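Local coordinates for protein ORF34P2 (Lactococcus phage p2, PDB 2WKD) that binds single-stranded DNA, probably with nanomolar affinity and without sequence specificity, at residues E12-R16 and K26-V30. The protein carries 2 engineered substitutions. Numbering follows the deposited sequence.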
ATOM      1  N   GLU A  12      14.775  12.877  11.495  1.00 38.97           N
ATOM      2  CA  GLU A  12      15.025  12.434  12.859  1.00 42.84           C
ATOM      3  C   GLU A  12      13.777  11.776  13.481  1.00 43.10           C
ATOM      4  O   GLU A  12      13.894  10.916  14.349  1.00 43.47           O
ATOM      5  CB  GLU A  12      15.548  13.617  13.696  1.00 43.40           C
ATOM      6  CG  GLU A  12      17.047  14.006  13.430  1.00 48.09           C
ATOM      7  CD  GLU A  12      17.340  14.772  12.097  1.00 55.24           C
ATOM      8  OE1 GLU A  12      16.447  14.921  11.214  1.00 53.54           O
ATOM      9  OE2 GLU A  12      18.502  15.226  11.937  1.00 46.62           O
ATOM     10  N   LYS A  13      12.596  12.158  12.999  1.00 43.14           N
ATOM     11  CA  LYS A  13      11.322  11.612  13.484  1.00 44.55           C
ATOM     12  C   LYS A  13      10.979  10.211  12.983  1.00 42.38           C
ATOM     13  O   LYS A  13      10.241   9.487  13.640  1.00 44.86           O
ATOM     14  CB  LYS A  13      10.161  12.557  13.139  1.00 44.89           C
ATOM     15  CG  LYS A  13      10.250  13.923  13.826  1.00 51.30           C
ATOM     16  CD  LYS A  13       9.298  14.935  13.199  1.00 54.73           C
ATOM     17  CE  LYS A  13       9.480  16.302  13.837  1.00 58.76           C
ATOM     18  NZ  LYS A  13       8.461  17.263  13.343  1.00 62.60           N
ATOM     19  N   ASN A  14      11.499   9.821  11.828  1.00 39.48           N
ATOM     20  CA  ASN A  14      11.082   8.547  11.238  1.00 38.26           C
ATOM     21  C   ASN A  14      12.216   7.602  10.812  1.00 37.35           C
ATOM     22  O   ASN A  14      11.955   6.505  10.312  1.00 34.76           O
ATOM     23  CB  ASN A  14      10.114   8.812  10.067  1.00 39.09           C
ATOM     24  CG  ASN A  14      10.782   9.530   8.908  1.00 39.81           C
ATOM     25  OD1 ASN A  14      11.988   9.792   8.927  1.00 37.01           O
ATOM     26  ND2 ASN A  14      10.003   9.840   7.881  1.00 35.07           N
ATOM     27  N   THR A  15      13.466   8.032  11.005  1.00 35.12           N
ATOM     28  CA  THR A  15      14.635   7.274  10.542  1.00 35.22           C
ATOM     29  C   THR A  15      15.664   7.084  11.660  1.00 36.10           C
ATOM     30  O   THR A  15      15.962   8.030  12.390  1.00 33.22           O
ATOM     31  CB  THR A  15      15.300   7.966   9.327  1.00 33.75           C
ATOM     32  OG1 THR A  15      14.313   8.176   8.307  1.00 40.49           O
ATOM     33  CG2 THR A  15      16.439   7.117   8.743  1.00 30.93           C
ATOM     34  N   ARG A  16      16.195   5.866  11.779  1.00 36.37           N
ATOM     35  CA  ARG A  16      17.280   5.557  12.732  1.00 35.24           C
ATOM     36  C   ARG A  16      18.410   4.835  12.015  1.00 33.70           C
ATOM     37  O   ARG A  16      18.174   4.135  11.032  1.00 33.02           O
ATOM     38  CB  ARG A  16      16.776   4.674  13.879  1.00 34.72           C
ATOM     39  CG  ARG A  16      16.108   5.438  15.027  1.00 41.15           C
ATOM     40  CD  ARG A  16      15.999   4.594  16.307  1.00 60.30           C
ATOM     41  NE  ARG A  16      15.468   3.250  16.055  1.00 63.75           N
ATOM     42  CZ  ARG A  16      16.082   2.112  16.379  1.00 61.09           C
ATOM     43  NH1 ARG A  16      17.265   2.125  16.992  1.00 58.69           N
ATOM     44  NH2 ARG A  16      15.502   0.955  16.087  1.00 57.94           N
ATOM     45  N   LYS A  26      20.436   2.722   7.653  1.00 32.04           N
ATOM     46  CA  LYS A  26      19.277   3.521   7.982  1.00 32.45           C
ATOM     47  C   LYS A  26      18.028   2.665   7.842  1.00 34.60           C
ATOM     48  O   LYS A  26      17.898   1.880   6.884  1.00 37.40           O
ATOM     49  CB  LYS A  26      19.179   4.747   7.073  1.00 32.12           C
ATOM     50  CG  LYS A  26      20.148   5.870   7.394  1.00 31.45           C
ATOM     51  CD  LYS A  26      19.804   7.100   6.561  1.00 28.57           C
ATOM     52  CE  LYS A  26      20.824   8.215   6.782  1.00 33.31           C
ATOM     53  NZ  LYS A  26      22.218   7.842   6.394  1.00 29.81           N
ATOM     54  N   ILE A  27      17.125   2.786   8.807  1.00 33.96           N
ATOM     55  CA  ILE A  27      15.801   2.162   8.714  1.00 37.53           C
ATOM     56  C   ILE A  27      14.750   3.258   8.866  1.00 37.22           C
ATOM     57  O   ILE A  27      14.766   4.005   9.856  1.00 35.13           O
ATOM     58  CB  ILE A  27      15.561   1.092   9.804  1.00 38.27           C
ATOM     59  CG1 ILE A  27      16.590  -0.032   9.708  1.00 44.53           C
ATOM     60  CG2 ILE A  27      14.136   0.525   9.698  1.00 37.57           C
ATOM     61  CD1 ILE A  27      16.464  -1.078  10.822  1.00 59.32           C
ATOM     62  N   ILE A  28      13.857   3.352   7.878  1.00 37.08           N
ATOM     63  CA  ILE A  28      12.764   4.321   7.909  1.00 37.01           C
ATOM     64  C   ILE A  28      11.462   3.627   8.315  1.00 37.17           C
ATOM     65  O   ILE A  28      11.253   2.449   8.008  1.00 39.60           O
ATOM     66  CB  ILE A  28      12.610   5.066   6.544  1.00 36.76           C
ATOM     67  CG1 ILE A  28      11.838   6.381   6.729  1.00 35.20           C
ATOM     68  CG2 ILE A  28      11.973   4.150   5.478  1.00 37.90           C
ATOM     69  CD1 ILE A  28      11.767   7.264   5.490  1.00 32.18           C
ATOM     70  N   SER A  29      10.607   4.361   9.019  1.00 37.47           N
ATOM     71  CA  SER A  29       9.301   3.866   9.443  1.00 36.53           C
ATOM     72  C   SER A  29       8.252   4.803   8.861  1.00 33.60           C
ATOM     73  O   SER A  29       8.246   5.997   9.159  1.00 33.19           O
ATOM     74  CB  SER A  29       9.220   3.814  10.978  1.00 36.50           C
ATOM     75  OG  SER A  29       7.946   3.340  11.416  1.00 45.75           O
ATOM     76  N   VAL A  30       7.399   4.265   7.993  1.00 33.09           N
ATOM     77  CA  VAL A  30       6.402   5.072   7.254  1.00 32.28           C
ATOM     78  C   VAL A  30       4.961   4.561   7.441  1.00 31.99           C
ATOM     79  O   VAL A  30       4.752   3.351   7.595  1.00 31.45           O
ATOM     80  CB  VAL A  30       6.742   5.163   5.730  1.00 34.99           C
ATOM     81  CG1 VAL A  30       8.071   5.922   5.514  1.00 33.76           C
ATOM     82  CG2 VAL A  30       6.793   3.772   5.070  1.00 30.48           C
TER
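T15 and I28 face each other as a non-hydrogen-bonded antiparallel pair, and R16 and I27 follow as a hydrogen-bonded one, in the beta hairpin that strands 15-18 and 25-31 form in this OB-clan protein. Both main-chain bonds of the second pair are present and close to straight: R16 N reaches I27 O at 3.0 Å and I27 N reaches R16 O. At the loop end, S29 N donates to N14 O over 2.8 Å with more bend, 150° at the hydrogen, which closes the T15-I28 pair on the loop side.

The tight side is the sheet face carrying T15 and I28, both buried. T15 places CG2 anti to its backbone N, where the methyl meets CB and CD of K26, while OG1 turns to I28 and lies 3.4 Å from CG1. I28 CG1 is itself anti to the backbone N (chi1 -160°), which lays CG1 against one face of the N14 amide, the two side chains running side by side, with CD1 3.9 Å from ND2. The engineered M50, beyond the hairpin, touches both K26 and I28.

On the other face, R16 and I27 are paired through their backbones; the arginine is exposed and its side chain comes no nearer than 4.5 Å to 26-30, a much looser fit.

Three partners hold the N14 amide at the strand entrance: OD1 accepts from N11 N, ND2 donates to Q9 O, and T15 OG1 donates to OD1 at 2.9 Å, approaching from above the carbonyl plane, 48° out of it.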